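Local atomic coordinates of Afp2 (Serratia entomophila, PDB entry 6RBN), a protein that probably forms, in many helically stacked copies, the contractile sheath around the inner tube of the anti-feeding prophage, a contractile injection system. Residues Q213-M224 with W236-S244; P45-F55 with F75-N86. All coordinates share one frame; numbering follows the deposited sequence.

Contact 1: residues Q213-M224 with W236-S244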
loop_
_atom_site.group_PDB
_atom_site.type_symbol
_atom_site.label_atom_id
_atom_site.label_comp_id
_atom_site.label_asym_id
_atom_site.label_seq_id
_atom_site.Cartn_x
_atom_site.Cartn_y
_atom_site.Cartn_z
ATOM N N GLN C 213 94.944 -45.529 21.044
ATOM C CA GLN C 213 93.879 -44.557 20.828
ATOM C C GLN C 213 93.257 -44.087 22.137
ATOM O O GLN C 213 92.734 -42.969 22.196
ATOM C CB GLN C 213 92.823 -45.168 19.902
ATOM C CG GLN C 213 91.712 -44.233 19.456
ATOM C CD GLN C 213 90.813 -44.857 18.426
ATOM O OE1 GLN C 213 90.997 -46.009 18.048
ATOM N NE2 GLN C 213 89.833 -44.098 17.961
ATOM N N GLY C 214 93.342 -44.894 23.198
ATOM C CA GLY C 214 92.762 -44.531 24.478
ATOM C C GLY C 214 93.400 -43.330 25.142
ATOM O O GLY C 214 92.750 -42.673 25.962
ATOM N N LYS C 215 94.653 -43.023 24.807
ATOM C CA LYS C 215 95.275 -41.811 25.321
ATOM C C LYS C 215 94.809 -40.574 24.571
ATOM O O LYS C 215 94.824 -39.473 25.133
ATOM C CB LYS C 215 96.799 -41.913 25.229
ATOM C CG LYS C 215 97.417 -42.968 26.122
ATOM C CD LYS C 215 98.939 -42.902 26.083
ATOM C CE LYS C 215 99.531 -43.898 25.095
ATOM N NZ LYS C 215 99.380 -43.466 23.681
ATOM N N TYR C 216 94.390 -40.730 23.319
ATOM C CA TYR C 216 94.080 -39.597 22.463
ATOM C C TYR C 216 92.593 -39.347 22.294
ATOM O O TYR C 216 92.228 -38.373 21.637
ATOM C CB TYR C 216 94.700 -39.791 21.080
ATOM C CG TYR C 216 96.198 -39.751 21.099
ATOM C CD1 TYR C 216 96.874 -38.543 21.133
ATOM C CD2 TYR C 216 96.937 -40.921 21.107
ATOM C CE1 TYR C 216 98.244 -38.502 21.138
ATOM C CE2 TYR C 216 98.308 -40.890 21.132
ATOM C CZ TYR C 216 98.954 -39.678 21.151
ATOM O OH TYR C 216 100.322 -39.640 21.174
ATOM N N ASN C 217 91.732 -40.190 22.853
ATOM C CA ASN C 217 90.304 -40.015 22.641
ATOM C C ASN C 217 89.728 -38.878 23.475
ATOM O O ASN C 217 88.616 -38.425 23.192
ATOM C CB ASN C 217 89.583 -41.314 22.974
ATOM C CG ASN C 217 88.225 -41.415 22.327
ATOM O OD1 ASN C 217 87.874 -40.614 21.471
ATOM N ND2 ASN C 217 87.437 -42.381 22.763
ATOM N N GLN C 218 90.447 -38.406 24.481
ATOM C CA GLN C 218 90.043 -37.258 25.275
ATOM C C GLN C 218 90.733 -36.005 24.756
ATOM O O GLN C 218 91.749 -36.069 24.063
ATOM C CB GLN C 218 90.363 -37.485 26.759
ATOM C CG GLN C 218 91.842 -37.732 27.082
ATOM C CD GLN C 218 92.622 -36.464 27.395
ATOM O OE1 GLN C 218 92.075 -35.496 27.922
ATOM N NE2 GLN C 218 93.908 -36.466 27.067
ATOM N N GLY C 219 90.171 -34.859 25.106
ATOM C CA GLY C 219 90.845 -33.610 24.802
ATOM C C GLY C 219 90.682 -33.216 23.350
ATOM O O GLY C 219 89.621 -32.742 22.929
ATOM N N LYS C 220 91.743 -33.395 22.559
ATOM C CA LYS C 220 91.738 -32.841 21.212
ATOM C C LYS C 220 91.669 -33.927 20.140
ATOM O O LYS C 220 91.825 -33.628 18.951
ATOM C CB LYS C 220 92.951 -31.938 21.018
ATOM C CG LYS C 220 92.853 -30.674 21.856
ATOM C CD LYS C 220 94.070 -29.788 21.720
ATOM C CE LYS C 220 94.093 -29.100 20.374
ATOM N NZ LYS C 220 95.217 -28.131 20.279
ATOM N N ALA C 221 91.467 -35.187 20.541
ATOM C CA ALA C 221 90.791 -36.189 19.710
ATOM C C ALA C 221 91.410 -36.528 18.355
ATOM O O ALA C 221 90.915 -36.043 17.333
ATOM C CB ALA C 221 89.347 -35.752 19.488
ATOM N N LEU C 222 92.523 -37.278 18.324
ATOM C CA LEU C 222 93.165 -37.656 17.066
ATOM C C LEU C 222 92.309 -38.385 16.039
ATOM O O LEU C 222 92.627 -38.270 14.855
ATOM C CB LEU C 222 94.412 -38.525 17.296
ATOM C CG LEU C 222 95.760 -37.847 17.475
ATOM C CD1 LEU C 222 96.838 -38.886 17.630
ATOM C CD2 LEU C 222 96.042 -37.050 16.245
ATOM N N ASN C 223 91.272 -39.135 16.438
ATOM C CA ASN C 223 90.310 -39.778 15.515
ATOM C C ASN C 223 90.982 -40.743 14.536
ATOM O O ASN C 223 91.083 -40.473 13.338
ATOM C CB ASN C 223 89.474 -38.744 14.754
ATOM C CG ASN C 223 88.439 -38.082 15.620
ATOM O OD1 ASN C 223 87.788 -38.732 16.431
ATOM N ND2 ASN C 223 88.272 -36.780 15.450
ATOM N N MET C 224 91.475 -41.863 15.069
ATOM C CA MET C 224 92.171 -42.923 14.339
ATOM C C MET C 224 91.504 -43.440 13.068
ATOM O O MET C 224 90.280 -43.386 12.924
ATOM C CB MET C 224 92.375 -44.111 15.269
ATOM C CG MET C 224 93.622 -44.067 16.100
ATOM S SD MET C 224 93.885 -42.595 17.080
ATOM C CE MET C 224 95.300 -41.960 16.222
ATOM N N TRP C 236 87.895 -44.342 12.729
ATOM C CA TRP C 236 87.474 -44.860 14.029
ATOM C C TRP C 236 87.576 -43.732 15.047
ATOM O O TRP C 236 88.649 -43.471 15.596
ATOM C CB TRP C 236 88.321 -46.063 14.422
ATOM C CG TRP C 236 87.777 -46.852 15.558
ATOM C CD1 TRP C 236 88.236 -46.874 16.836
ATOM C CD2 TRP C 236 86.667 -47.749 15.514
ATOM N NE1 TRP C 236 87.481 -47.729 17.595
ATOM C CE2 TRP C 236 86.508 -48.278 16.806
ATOM C CE3 TRP C 236 85.787 -48.153 14.507
ATOM C CZ2 TRP C 236 85.508 -49.191 17.116
ATOM C CZ3 TRP C 236 84.798 -49.056 14.819
ATOM C CH2 TRP C 236 84.665 -49.568 16.112
ATOM N N GLY C 237 86.455 -43.069 15.293
ATOM C CA GLY C 237 86.413 -41.911 16.168
ATOM C C GLY C 237 85.595 -40.837 15.485
ATOM O O GLY C 237 85.624 -40.679 14.263
ATOM N N ALA C 238 84.844 -40.083 16.288
ATOM C CA ALA C 238 83.965 -39.069 15.719
ATOM C C ALA C 238 83.949 -37.776 16.524
ATOM O O ALA C 238 82.935 -37.078 16.515
ATOM C CB ALA C 238 82.537 -39.603 15.594
ATOM N N ARG C 239 85.035 -37.432 17.205
ATOM C CA ARG C 239 85.084 -36.272 18.081
ATOM C C ARG C 239 85.773 -35.089 17.405
ATOM O O ARG C 239 86.526 -35.240 16.442
ATOM C CB ARG C 239 85.799 -36.637 19.379
ATOM C CG ARG C 239 84.991 -37.479 20.334
ATOM C CD ARG C 239 85.891 -38.031 21.410
ATOM N NE ARG C 239 85.179 -38.857 22.378
ATOM C CZ ARG C 239 84.894 -38.481 23.616
ATOM N NH1 ARG C 239 85.319 -37.312 24.066
ATOM N NH2 ARG C 239 84.233 -39.296 24.422
ATOM N N THR C 240 85.517 -33.899 17.941
ATOM C CA THR C 240 86.081 -32.648 17.449
ATOM C C THR C 240 87.241 -32.218 18.345
ATOM O O THR C 240 87.630 -32.919 19.279
ATOM C CB THR C 240 85.022 -31.543 17.386
ATOM O OG1 THR C 240 84.487 -31.314 18.694
ATOM C CG2 THR C 240 83.902 -31.913 16.451
ATOM N N LEU C 241 87.782 -31.037 18.054
ATOM C CA LEU C 241 88.892 -30.481 18.817
ATOM C C LEU C 241 88.464 -29.844 20.130
ATOM O O LEU C 241 89.331 -29.496 20.937
ATOM C CB LEU C 241 89.642 -29.455 17.970
ATOM C CG LEU C 241 90.461 -30.023 16.818
ATOM C CD1 LEU C 241 90.921 -28.933 15.880
ATOM C CD2 LEU C 241 91.650 -30.725 17.398
ATOM N N GLU C 242 87.167 -29.678 20.371
ATOM C CA GLU C 242 86.664 -29.170 21.641
ATOM C C GLU C 242 85.908 -30.275 22.360
ATOM O O GLU C 242 84.934 -30.812 21.827
ATOM C CB GLU C 242 85.755 -27.959 21.443
ATOM C CG GLU C 242 85.213 -27.424 22.755
ATOM C CD GLU C 242 84.361 -26.189 22.591
ATOM O OE1 GLU C 242 84.207 -25.719 21.451
ATOM O OE2 GLU C 242 83.837 -25.688 23.605
ATOM N N ASP C 243 86.354 -30.606 23.567
ATOM C CA ASP C 243 85.705 -31.638 24.371
ATOM C C ASP C 243 84.783 -30.984 25.396
ATOM O O ASP C 243 85.081 -30.882 26.584
ATOM C CB ASP C 243 86.750 -32.525 25.038
ATOM C CG ASP C 243 86.137 -33.717 25.736
ATOM O OD1 ASP C 243 85.715 -34.663 25.040
ATOM O OD2 ASP C 243 86.079 -33.711 26.982
ATOM N N SER C 244 83.638 -30.529 24.901
ATOM C CA SER C 244 82.591 -29.965 25.732
ATOM C C SER C 244 81.341 -30.825 25.617
ATOM O O SER C 244 81.246 -31.698 24.754
ATOM C CB SER C 244 82.275 -28.522 25.329
ATOM O OG SER C 244 81.744 -28.472 24.018
#
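Asn223 grips the backbone of Arg239 with both ends of its side-chain amide. OD1 of Asn223 accepts from N of Arg239 at 3.1 Å, with an N-H...O angle of 161°. ND2 of Asn223 donates to the carbonyl O of Arg239, which lies close to the amide plane, so both bonds together fix the rotation of the amide. CG of Asn223 stands anti to its own carbonyl carbon (chi1 -73°), which sends the amide across to the 236-244 chain. Gly237 passes just beside OD1. Next to this grip, Ala221 CB packs on Arg239 CB at 3.7 Å, and Ile250 of helix 250-267 closes over Asn223 and Thr240.

Further along, Trp236 N donates to Met224 O at 2.6 Å. This continues the beta hairpin 225-226/234-235, whose base the two segments flank, in the region matched to the subtilisin-like domain of phage tail sheath proteins. Gln213 reaches in from helix 210-216 on an extended chain. Its amide meets the edge of the Trp236 ring, the two planes 73° apart, and NE2 makes a weak bond to Trp236 O. Pro8 of a second subunit packs on Gln213.

The type II' turn from Gln218 to Ala221 is held more loosely. Leu241 CD2 lies 4.0 Å from Lys220 CB, and Gly219 O approaches the solvent-exposed Asp243. Lys220 NZ hydrogen-bonds to the carbonyls of Met147 and Tyr150.

Between these two parts, the Arg239 guanidinium lies with one face over Asn217 O. Asn217 ND2 donates to Thr6 O of the second subunit. Arg239 NH1 forms a salt bridge with Asp243 OD1 at 2.9 Å, and its NE another with Glu342. Asp243 is shared with Arg248, so the two carboxylates probably offset both arginines.

Contact 2: residues P45-F55 with F75-N86; sequences PIQVFRNWAEF and FMHGGGKCYLVN
Phe75 lies with one face against the backbone where Asn51 joins Trp52. Asn51 C sits 3.5 Å above the Phe75 ring, offset toward its rim. The Trp52 side chain slants past Phe75, its indole edge against the ring, CE3 to Phe75 CD2 at 3.7 Å. CG of Trp52 is anti to the backbone N (chi1 178°), which brings that edge to Phe75; Trp52 NE1 hydrogen-bonds to Ser18 OG. Phe55 adds its CB near Phe75 CE2. Asn51 caps helix 52-58, its OD1 taking Glu54 N from above the carbonyl plane.

The N-to-C directions of the short strands 46-49 and 82-86 differ by 161°. Strand 46-49 is an antiparallel edge strand on an otherwise parallel alpha/beta sheet, and helices 52-58 and 66-75 come between the two strands in the chain. Gln47 with Leu84 and Phe49 with Cys82 are hydrogen-bonded pairs; Phe49 N meets Cys82 O at 3.1 Å. Their side chains project from one face of the sheet, which helix 66-75 packs against through Leu71. There Gln47 and Leu84 run alongside each other in the same direction, NE2 of Gln47 3.4 Å from CD1 of Leu84. Gln47 NE2 hydrogen-bonds to Tyr59 OH. Leu84 CD1 meets the edge of the Phe49 ring at CE2, 3.6 Å away.

On the opposite face, Val48 lies alongside Tyr83, with CG1 at the ring edge. Ile46 CG1 packs on Val85 CG2 at 3.9 Å, where Ala93 of helix 90-97 touches both residues.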
loop_
_atom_site.group_PDB
_atom_site.type_symbol
_atom_site.label_atom_id
_atom_site.label_comp_id
_atom_site.label_asym_id
_atom_site.label_seq_id
_atom_site.Cartn_x
_atom_site.Cartn_y
_atom_site.Cartn_z
ATOM N N PRO C 45 94.945 -19.870 -8.935
ATOM C CA PRO C 45 94.884 -20.073 -7.484
ATOM C C PRO C 45 93.635 -20.816 -7.038
ATOM O O PRO C 45 93.672 -21.536 -6.040
ATOM C CB PRO C 45 94.918 -18.642 -6.931
ATOM C CG PRO C 45 94.355 -17.811 -8.019
ATOM C CD PRO C 45 94.781 -18.454 -9.306
ATOM N N ILE C 46 92.526 -20.647 -7.758
ATOM C CA ILE C 46 91.261 -21.308 -7.450
ATOM C C ILE C 46 90.750 -21.945 -8.734
ATOM O O ILE C 46 90.608 -21.260 -9.753
ATOM C CB ILE C 46 90.214 -20.328 -6.891
ATOM C CG1 ILE C 46 90.682 -19.707 -5.577
ATOM C CG2 ILE C 46 88.887 -21.033 -6.678
ATOM C CD1 ILE C 46 89.857 -18.523 -5.146
ATOM N N GLN C 47 90.473 -23.247 -8.690
ATOM C CA GLN C 47 89.948 -23.951 -9.849
ATOM C C GLN C 47 88.904 -24.968 -9.413
ATOM O O GLN C 47 88.963 -25.515 -8.310
ATOM C CB GLN C 47 91.075 -24.609 -10.650
ATOM C CG GLN C 47 91.949 -25.549 -9.863
ATOM C CD GLN C 47 93.119 -26.043 -10.680
ATOM O OE1 GLN C 47 93.217 -25.759 -11.871
ATOM N NE2 GLN C 47 94.024 -26.769 -10.040
ATOM N N VAL C 48 87.938 -25.208 -10.301
ATOM C CA VAL C 48 86.694 -25.897 -9.985
ATOM C C VAL C 48 86.624 -27.179 -10.802
ATOM O O VAL C 48 86.746 -27.139 -12.030
ATOM C CB VAL C 48 85.474 -25.008 -10.283
ATOM C CG1 VAL C 48 84.178 -25.732 -9.950
ATOM C CG2 VAL C 48 85.581 -23.679 -9.559
ATOM N N PHE C 49 86.395 -28.301 -10.125
ATOM C CA PHE C 49 86.364 -29.620 -10.751
ATOM C C PHE C 49 85.051 -30.298 -10.398
ATOM O O PHE C 49 84.804 -30.593 -9.225
ATOM C CB PHE C 49 87.549 -30.456 -10.271
ATOM C CG PHE C 49 88.870 -29.982 -10.791
ATOM C CD1 PHE C 49 88.970 -29.398 -12.039
ATOM C CD2 PHE C 49 89.996 -30.045 -9.996
ATOM C CE1 PHE C 49 90.182 -28.943 -12.507
ATOM C CE2 PHE C 49 91.205 -29.583 -10.458
ATOM C CZ PHE C 49 91.298 -29.035 -11.713
ATOM N N ARG C 50 84.216 -30.556 -11.405
ATOM C CA ARG C 50 82.887 -31.101 -11.154
ATOM C C ARG C 50 82.855 -32.620 -11.104
ATOM O O ARG C 50 82.026 -33.187 -10.385
ATOM C CB ARG C 50 81.903 -30.617 -12.219
ATOM C CG ARG C 50 81.607 -29.135 -12.148
ATOM C CD ARG C 50 80.633 -28.712 -13.226
ATOM N NE ARG C 50 80.349 -27.283 -13.155
ATOM C CZ ARG C 50 81.049 -26.355 -13.800
ATOM N NH1 ARG C 50 82.075 -26.706 -14.564
ATOM N NH2 ARG C 50 80.723 -25.075 -13.680
ATOM N N ASN C 51 83.719 -33.298 -11.854
ATOM C CA ASN C 51 83.762 -34.751 -11.839
ATOM C C ASN C 51 85.177 -35.216 -12.159
ATOM O O ASN C 51 86.106 -34.411 -12.279
ATOM C CB ASN C 51 82.711 -35.344 -12.790
ATOM C CG ASN C 51 82.806 -34.807 -14.205
ATOM O OD1 ASN C 51 83.712 -34.058 -14.552
ATOM N ND2 ASN C 51 81.845 -35.190 -15.031
ATOM N N TRP C 52 85.333 -36.534 -12.286
ATOM C CA TRP C 52 86.642 -37.112 -12.572
ATOM C C TRP C 52 87.083 -36.835 -14.003
ATOM O O TRP C 52 88.287 -36.782 -14.276
ATOM C CB TRP C 52 86.607 -38.615 -12.295
ATOM C CG TRP C 52 87.877 -39.342 -12.605
ATOM C CD1 TRP C 52 88.097 -40.192 -13.644
ATOM C CD2 TRP C 52 89.111 -39.263 -11.884
ATOM N NE1 TRP C 52 89.383 -40.662 -13.609
ATOM C CE2 TRP C 52 90.027 -40.106 -12.535
ATOM C CE3 TRP C 52 89.526 -38.568 -10.747
ATOM C CZ2 TRP C 52 91.334 -40.269 -12.093
ATOM C CZ3 TRP C 52 90.822 -38.735 -10.308
ATOM C CH2 TRP C 52 91.711 -39.576 -10.980
ATOM N N ALA C 53 86.133 -36.648 -14.918
ATOM C CA ALA C 53 86.482 -36.382 -16.308
ATOM C C ALA C 53 87.099 -34.997 -16.472
ATOM O O ALA C 53 88.042 -34.825 -17.250
ATOM C CB ALA C 53 85.251 -36.532 -17.197
ATOM N N GLU C 54 86.588 -34.001 -15.744
ATOM C CA GLU C 54 87.166 -32.664 -15.818
ATOM C C GLU C 54 88.503 -32.584 -15.099
ATOM O O GLU C 54 89.321 -31.714 -15.414
ATOM C CB GLU C 54 86.208 -31.631 -15.234
ATOM C CG GLU C 54 84.962 -31.401 -16.051
ATOM C CD GLU C 54 84.058 -30.360 -15.430
ATOM O OE1 GLU C 54 84.372 -29.889 -14.318
ATOM O OE2 GLU C 54 83.031 -30.014 -16.052
ATOM N N PHE C 55 88.739 -33.464 -14.130
ATOM C CA PHE C 55 89.991 -33.413 -13.388
ATOM C C PHE C 55 91.145 -33.997 -14.191
ATOM O O PHE C 55 92.275 -33.506 -14.101
ATOM C CB PHE C 55 89.832 -34.136 -12.053
ATOM C CG PHE C 55 91.091 -34.210 -11.255
ATOM C CD1 PHE C 55 91.660 -33.071 -10.729
ATOM C CD2 PHE C 55 91.691 -35.429 -11.004
ATOM C CE1 PHE C 55 92.823 -33.141 -9.998
ATOM C CE2 PHE C 55 92.847 -35.506 -10.260
ATOM C CZ PHE C 55 93.413 -34.360 -9.756
ATOM N N PHE C 75 87.004 -38.709 -5.857
ATOM C CA PHE C 75 86.066 -38.976 -6.938
ATOM C C PHE C 75 85.716 -40.447 -7.089
ATOM O O PHE C 75 84.726 -40.762 -7.755
ATOM C CB PHE C 75 86.607 -38.455 -8.268
ATOM C CG PHE C 75 86.612 -36.963 -8.378
ATOM C CD1 PHE C 75 85.425 -36.269 -8.524
ATOM C CD2 PHE C 75 87.798 -36.257 -8.392
ATOM C CE1 PHE C 75 85.422 -34.899 -8.634
ATOM C CE2 PHE C 75 87.800 -34.888 -8.505
ATOM C CZ PHE C 75 86.612 -34.210 -8.633
ATOM N N MET C 76 86.484 -41.352 -6.494
ATOM C CA MET C 76 86.172 -42.769 -6.598
ATOM C C MET C 76 85.183 -43.235 -5.540
ATOM O O MET C 76 84.912 -44.435 -5.455
ATOM C CB MET C 76 87.449 -43.607 -6.524
ATOM C CG MET C 76 88.158 -43.580 -5.200
ATOM S SD MET C 76 89.646 -44.593 -5.224
ATOM C CE MET C 76 88.929 -46.233 -5.259
ATOM N N HIS C 77 84.640 -42.324 -4.738
ATOM C CA HIS C 77 83.592 -42.624 -3.774
ATOM C C HIS C 77 82.387 -41.730 -4.011
ATOM O O HIS C 77 81.787 -41.202 -3.076
ATOM C CB HIS C 77 84.106 -42.467 -2.349
ATOM C CG HIS C 77 85.208 -43.414 -2.012
ATOM N ND1 HIS C 77 86.535 -43.107 -2.216
ATOM C CD2 HIS C 77 85.184 -44.670 -1.514
ATOM C CE1 HIS C 77 87.281 -44.132 -1.849
ATOM N NE2 HIS C 77 86.485 -45.093 -1.422
ATOM N N GLY C 78 82.018 -41.565 -5.261
ATOM C CA GLY C 78 81.060 -40.527 -5.634
ATOM C C GLY C 78 81.752 -39.174 -5.794
ATOM O O GLY C 78 82.575 -39.007 -6.678
ATOM N N GLY C 79 81.412 -38.233 -4.925
ATOM C CA GLY C 79 82.082 -36.953 -4.921
ATOM C C GLY C 79 81.549 -36.008 -5.972
ATOM O O GLY C 79 81.463 -36.361 -7.150
ATOM N N GLY C 80 81.214 -34.791 -5.568
ATOM C CA GLY C 80 80.662 -33.833 -6.501
ATOM C C GLY C 80 81.665 -32.775 -6.880
ATOM O O GLY C 80 82.834 -33.086 -7.119
ATOM N N LYS C 81 81.227 -31.526 -6.948
ATOM C CA LYS C 81 82.155 -30.461 -7.268
ATOM C C LYS C 81 83.035 -30.156 -6.062
ATOM O O LYS C 81 82.637 -30.336 -4.909
ATOM C CB LYS C 81 81.412 -29.209 -7.736
ATOM C CG LYS C 81 80.575 -28.515 -6.693
ATOM C CD LYS C 81 79.836 -27.346 -7.311
ATOM C CE LYS C 81 80.798 -26.231 -7.678
ATOM N NZ LYS C 81 80.089 -25.033 -8.204
ATOM N N CYS C 82 84.258 -29.728 -6.346
ATOM C CA CYS C 82 85.257 -29.506 -5.317
ATOM C C CYS C 82 86.266 -28.507 -5.851
ATOM O O CYS C 82 86.351 -28.271 -7.058
ATOM C CB CYS C 82 85.939 -30.811 -4.917
ATOM S SG CYS C 82 86.808 -31.570 -6.278
ATOM N N TYR C 83 87.025 -27.916 -4.935
ATOM C CA TYR C 83 87.861 -26.762 -5.233
ATOM C C TYR C 83 89.303 -27.059 -4.854
ATOM O O TYR C 83 89.571 -27.520 -3.740
ATOM C CB TYR C 83 87.369 -25.531 -4.466
ATOM C CG TYR C 83 85.996 -25.019 -4.863
ATOM C CD1 TYR C 83 85.464 -25.263 -6.116
ATOM C CD2 TYR C 83 85.221 -24.320 -3.956
ATOM C CE1 TYR C 83 84.205 -24.807 -6.458
ATOM C CE2 TYR C 83 83.964 -23.861 -4.294
ATOM C CZ TYR C 83 83.464 -24.107 -5.545
ATOM O OH TYR C 83 82.216 -23.651 -5.888
ATOM N N LEU C 84 90.228 -26.806 -5.778
ATOM C CA LEU C 84 91.651 -26.727 -5.452
ATOM C C LEU C 84 92.028 -25.272 -5.240
ATOM O O LEU C 84 92.047 -24.482 -6.187
ATOM C CB LEU C 84 92.526 -27.335 -6.540
ATOM C CG LEU C 84 92.691 -28.841 -6.555
ATOM C CD1 LEU C 84 93.558 -29.243 -7.731
ATOM C CD2 LEU C 84 93.320 -29.273 -5.245
ATOM N N VAL C 85 92.334 -24.918 -3.998
ATOM C CA VAL C 85 92.768 -23.579 -3.633
ATOM C C VAL C 85 94.126 -23.709 -2.958
ATOM O O VAL C 85 94.304 -24.575 -2.098
ATOM C CB VAL C 85 91.747 -22.894 -2.704
ATOM C CG1 VAL C 85 92.197 -21.499 -2.351
ATOM C CG2 VAL C 85 90.374 -22.866 -3.346
ATOM N N ASN C 86 95.091 -22.884 -3.367
ATOM C CA ASN C 86 96.370 -22.877 -2.669
ATOM C C ASN C 86 96.214 -22.263 -1.282
ATOM O O ASN C 86 95.302 -21.473 -1.036
ATOM C CB ASN C 86 97.449 -22.145 -3.477
ATOM C CG ASN C 86 97.048 -20.749 -3.890
ATOM O OD1 ASN C 86 95.958 -20.275 -3.587
ATOM N ND2 ASN C 86 97.948 -20.072 -4.591
#

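Overall arrangement
From the N terminus, the chain first reaches contact 2. Strand 46-49 and the start of helix 52-58 are joined there to the end of helix 66-75 and strand 82-86, closing a mainly helical loop of 19 residues. The chain then adds strands 102-105, 127-129 and 156-157 to the same sheet. Contact 1 follows, closing a shorter loop of 11 residues that holds the hairpin 225-226/234-235. It ties the end of helix 210-216 to the approach to helix 250-267. The two contacts are in series and neither nest nor cross. The centres of contact 1 and contact 2 are about 29 Å apart. They lie on opposite sides of the chain's centre and do not touch.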